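Local atomic coordinates of MOBA relate protein (PDB entry 2WAW), a protein that is of unknown function but has a MobA-like NTP transferase domain and so probably transfers a nucleotidyl group from a nucleoside triphosphate. Residues A[95-100]-A[120-125]; A[127-132]-A[136-141]. All blocks are in the same frame, centred on the assembly; numbering follows the deposited sequence.

Interaction 1: residues A[95-100]-A[120-125]; sequences TAEGIV and GGRGAT
The guanidinium group of Arg122 and the carboxylate of Glu97 are the two flat groups here, and they meet neither face to face nor edge to edge. Their planes stand 79° apart, and OE1 of Glu97 comes to the guanidinium obliquely, near its NH1 end. Arg122 NH1 lies 3.2 Å from Glu97 OE1, a salt bridge whose hydrogen bond is weak because the N-H...O angle is bent to 128°. The other carboxylate oxygen, OE2, is turned from this partner, 4.8 Å from NH1, and has a long, weak ion pair with Arg5. The paired, coplanar arrangement of two N-H groups facing two oxygens is therefore absent, and a single nitrogen meets a single oxygen.

The two side chains reach the meeting point differently. That of Glu97 runs extended beyond CG, whereas that of Arg122 folds at its second torsion (chi2 -62°) before straightening; the two cross at about a right angle, with NH1 meeting OE1. The chain leaves helix 111-121 through a type II turn from Gly121 to Ala124, closed by a bond of 2.9 Å from Ala124 N to Gly121 O. Arg122 is the first residue of the turn to abandon helical angles, and Gly123 takes the positive phi that the turn requires. Glu97 immediately precedes strand 98-103, so the contact ties the approach to a sheet strand to the exit of the helix that follows it.

Arg122 NH2 donates to the backbone carbonyl of Ser4, and the side chain also lies against Val6, at the start of strand 6-12. With that bond as the stronger polar tie and both touching residues partly exposed, the ion pair is probably a modest, solvent-screened attraction, with charge complementarity counting for more than bond direction.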
# COMPACT_ATOMS: atom_id res chain seq x y z
N THR A 95 16.93 4.66 -9.35
CA THR A 95 16.51 4.09 -10.62
C THR A 95 14.99 3.96 -10.78
O THR A 95 14.52 3.74 -11.89
CB THR A 95 17.18 2.72 -10.92
OG1 THR A 95 16.80 1.77 -9.91
CG2 THR A 95 18.70 2.88 -10.96
N ALA A 96 14.23 4.10 -9.70
CA ALA A 96 12.78 3.93 -9.81
C ALA A 96 12.21 5.13 -10.57
O ALA A 96 12.52 6.28 -10.25
CB ALA A 96 12.13 3.81 -8.41
N GLU A 97 11.36 4.86 -11.56
CA GLU A 97 10.68 5.91 -12.33
C GLU A 97 9.41 6.37 -11.60
O GLU A 97 8.85 7.43 -11.89
CB GLU A 97 10.30 5.40 -13.73
CG GLU A 97 11.48 5.28 -14.70
CD GLU A 97 11.14 4.53 -15.99
OE1 GLU A 97 9.96 4.15 -16.21
OE2 GLU A 97 12.07 4.33 -16.80
N GLY A 98 8.94 5.56 -10.67
CA GLY A 98 7.81 5.91 -9.83
C GLY A 98 7.64 4.85 -8.77
O GLY A 98 8.43 3.88 -8.70
N ILE A 99 6.63 5.03 -7.93
CA ILE A 99 6.31 4.05 -6.93
C ILE A 99 4.90 3.57 -7.12
O ILE A 99 4.09 4.28 -7.70
CB ILE A 99 6.47 4.59 -5.48
CG1 ILE A 99 5.50 5.78 -5.22
CG2 ILE A 99 7.96 4.89 -5.19
CD1 ILE A 99 5.55 6.34 -3.78
N VAL A 100 4.63 2.38 -6.61
CA VAL A 100 3.28 1.89 -6.44
C VAL A 100 2.98 1.83 -4.96
O VAL A 100 3.73 1.21 -4.18
CB VAL A 100 3.09 0.50 -7.11
CG1 VAL A 100 1.74 -0.14 -6.71
CG2 VAL A 100 3.22 0.60 -8.62
N GLY A 120 0.16 1.27 -17.41
CA GLY A 120 -0.59 2.51 -17.65
C GLY A 120 0.11 3.73 -17.06
O GLY A 120 -0.04 4.85 -17.56
N GLY A 121 0.87 3.52 -16.00
CA GLY A 121 1.60 4.61 -15.35
C GLY A 121 2.85 5.10 -16.06
O GLY A 121 3.30 6.22 -15.81
N ARG A 122 3.44 4.28 -16.93
CA ARG A 122 4.55 4.77 -17.75
C ARG A 122 4.04 6.00 -18.50
O ARG A 122 3.08 5.93 -19.25
CB ARG A 122 5.02 3.71 -18.76
CG ARG A 122 5.25 2.30 -18.20
CD ARG A 122 6.34 2.23 -17.14
NE ARG A 122 6.68 0.85 -16.78
CZ ARG A 122 7.69 0.50 -15.97
NH1 ARG A 122 8.46 1.43 -15.42
NH2 ARG A 122 7.92 -0.78 -15.73
N GLY A 123 4.67 7.15 -18.30
CA GLY A 123 4.21 8.37 -18.97
C GLY A 123 2.93 9.03 -18.46
O GLY A 123 2.45 9.99 -19.08
N ALA A 124 2.36 8.54 -17.35
CA ALA A 124 1.33 9.28 -16.60
C ALA A 124 1.94 9.80 -15.30
O ALA A 124 2.80 9.15 -14.70
CB ALA A 124 0.12 8.41 -16.31
N THR A 125 1.50 10.97 -14.87
CA THR A 125 1.99 11.56 -13.62
C THR A 125 1.51 10.78 -12.40
O THR A 125 2.30 10.45 -11.53
CB THR A 125 1.61 13.06 -13.51
OG1 THR A 125 2.19 13.78 -14.61
CG2 THR A 125 2.13 13.66 -12.22

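Interaction 2: residues A[127-132]-A[136-141]; sequences AVCEYA and GHPFWV
Ala127 and Trp140 form the regular end of this contact, a hydrogen-bonded antiparallel pair in which Ala127 N reaches Trp140 O at 2.9 Å and Trp140 N returns to Ala127 O at 2.8 Å. At the other end, Gly136 N donates to Cys129 O (2.9 Å), but Cys129 N has just two weak bonds, shared between the carbonyls of Gly136 and Pro138. That sharing marks an irregularity: four residue steps from Gly136 to Trp140 face only two from Cys129 to Ala127.

The polar side-chain bond lies beside this irregularity, at His137. Tyr131 OH gives a short hydrogen bond of 2.6 Å to His137 O, meeting a lone pair in the carbonyl plane, while the oxygen lies at the edge of the phenol ring. The accepting carbonyl belongs to the cis peptide before Pro138, where the chain turns a corner.

These strands, 126-131 and 134-142, make a beta hairpin inside the mixed sheet of the GT-A-like domain.

Apolar contacts divide between its faces. On one, Val128 CG1 lies 3.6 Å from Phe139 CD1, oblique to the ring, with helix 158-163 above them. On the other, toward helix 111-121, Ala127 CB meets Trp140 CB at 3.9 Å, and Cys129 SG rests 3.6 Å from Pro138 CD. Trp140 has CG anti to its backbone nitrogen (chi1 157°), which leads the indole away from strand 126-131 while its CD1 edge still passes Ala127 N.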
# COMPACT_ATOMS: atom_id res chain seq x y z
N ALA A 127 -1.37 7.39 -11.60
CA ALA A 127 -2.42 6.48 -12.10
C ALA A 127 -3.09 5.78 -10.94
O ALA A 127 -2.50 5.62 -9.86
CB ALA A 127 -1.84 5.49 -13.06
N VAL A 128 -4.34 5.37 -11.15
CA VAL A 128 -5.12 4.71 -10.10
C VAL A 128 -5.88 3.53 -10.67
O VAL A 128 -6.13 3.49 -11.88
CB VAL A 128 -6.11 5.69 -9.41
CG1 VAL A 128 -5.36 6.89 -8.82
CG2 VAL A 128 -7.21 6.15 -10.38
N CYS A 129 -6.21 2.56 -9.83
CA CYS A 129 -7.08 1.47 -10.28
C CYS A 129 -8.53 1.89 -10.19
O CYS A 129 -8.99 2.45 -9.18
CB CYS A 129 -6.83 0.22 -9.46
SG CYS A 129 -5.19 -0.52 -9.82
N GLU A 130 -9.27 1.61 -11.26
CA GLU A 130 -10.69 1.87 -11.30
C GLU A 130 -11.41 0.54 -11.28
O GLU A 130 -11.42 -0.19 -12.27
CB GLU A 130 -11.06 2.69 -12.53
CG GLU A 130 -12.54 3.02 -12.56
CD GLU A 130 -12.89 3.99 -13.67
OE1 GLU A 130 -12.45 3.78 -14.82
OE2 GLU A 130 -13.60 4.96 -13.38
N TYR A 131 -11.99 0.23 -10.13
CA TYR A 131 -12.72 -1.00 -9.92
C TYR A 131 -14.19 -0.80 -10.31
O TYR A 131 -14.61 0.31 -10.65
CB TYR A 131 -12.61 -1.39 -8.46
CG TYR A 131 -11.18 -1.67 -8.02
CD1 TYR A 131 -10.65 -2.95 -8.16
CD2 TYR A 131 -10.39 -0.68 -7.46
CE1 TYR A 131 -9.36 -3.25 -7.76
CE2 TYR A 131 -9.09 -0.96 -7.05
CZ TYR A 131 -8.58 -2.25 -7.21
OH TYR A 131 -7.31 -2.59 -6.82
N ALA A 132 -14.96 -1.88 -10.28
CA ALA A 132 -16.37 -1.84 -10.65
C ALA A 132 -17.19 -0.87 -9.77
O ALA A 132 -18.18 -0.30 -10.24
CB ALA A 132 -16.94 -3.24 -10.58
N GLY A 136 -9.51 2.95 -6.34
CA GLY A 136 -8.82 2.54 -5.12
C GLY A 136 -7.39 2.13 -5.38
O GLY A 136 -6.91 2.12 -6.52
N HIS A 137 -6.72 1.79 -4.28
CA HIS A 137 -5.36 1.25 -4.35
C HIS A 137 -5.32 -0.02 -5.17
O HIS A 137 -6.34 -0.73 -5.29
CB HIS A 137 -4.84 0.94 -2.93
CG HIS A 137 -4.57 2.16 -2.09
ND1 HIS A 137 -5.55 2.75 -1.33
CD2 HIS A 137 -3.45 2.88 -1.90
CE1 HIS A 137 -5.04 3.80 -0.70
NE2 HIS A 137 -3.76 3.89 -1.02
N PRO A 138 -4.17 -0.33 -5.79
CA PRO A 138 -2.89 0.41 -5.75
C PRO A 138 -2.87 1.70 -6.59
O PRO A 138 -3.63 1.82 -7.59
CB PRO A 138 -1.88 -0.62 -6.27
CG PRO A 138 -2.70 -1.50 -7.22
CD PRO A 138 -4.08 -1.56 -6.59
N PHE A 139 -2.02 2.64 -6.16
CA PHE A 139 -1.82 3.90 -6.88
C PHE A 139 -0.41 3.92 -7.48
O PHE A 139 0.51 3.37 -6.89
CB PHE A 139 -1.94 5.12 -5.97
CG PHE A 139 -3.30 5.31 -5.33
CD1 PHE A 139 -4.47 4.89 -5.96
CD2 PHE A 139 -3.38 5.98 -4.11
CE1 PHE A 139 -5.72 5.12 -5.36
CE2 PHE A 139 -4.62 6.21 -3.51
CZ PHE A 139 -5.78 5.78 -4.12
N TRP A 140 -0.26 4.55 -8.64
CA TRP A 140 1.05 4.84 -9.20
C TRP A 140 1.33 6.31 -9.04
O TRP A 140 0.48 7.13 -9.34
CB TRP A 140 1.08 4.45 -10.68
CG TRP A 140 2.13 5.14 -11.51
CD1 TRP A 140 1.98 6.29 -12.23
CD2 TRP A 140 3.47 4.69 -11.75
NE1 TRP A 140 3.14 6.59 -12.90
CE2 TRP A 140 4.08 5.63 -12.61
CE3 TRP A 140 4.22 3.59 -11.30
CZ2 TRP A 140 5.41 5.50 -13.04
CZ3 TRP A 140 5.54 3.45 -11.73
CH2 TRP A 140 6.12 4.41 -12.59
N VAL A 141 2.54 6.64 -8.59
CA VAL A 141 3.00 8.03 -8.51
C VAL A 141 4.38 8.13 -9.13
O VAL A 141 5.33 7.46 -8.68
CB VAL A 141 3.02 8.56 -7.07
CG1 VAL A 141 3.40 10.06 -7.04
CG2 VAL A 141 1.65 8.35 -6.41

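How the interactions relate
The segments of interaction 1 both come earlier in the chain than those of interaction 2, and the centres are about 13 Å apart. The path runs from strand 98-103 through helix 111-121 into strand 126-131, a parallel beta-alpha-beta crossover that skips one place in the sheet; the hairpin's return strand, 134-142, fills that place antiparallel to both neighbours. Ile99 N lies 2.9 Å from Val141 O, a probable hydrogen bond between neighbouring strands, and Trp140 NE1 probably donates to Ala124 O. Trp140 therefore joins the buried hairpin to the turn ending helix 111-121, so that helix exit and sheet are held together near the surface salt bridge.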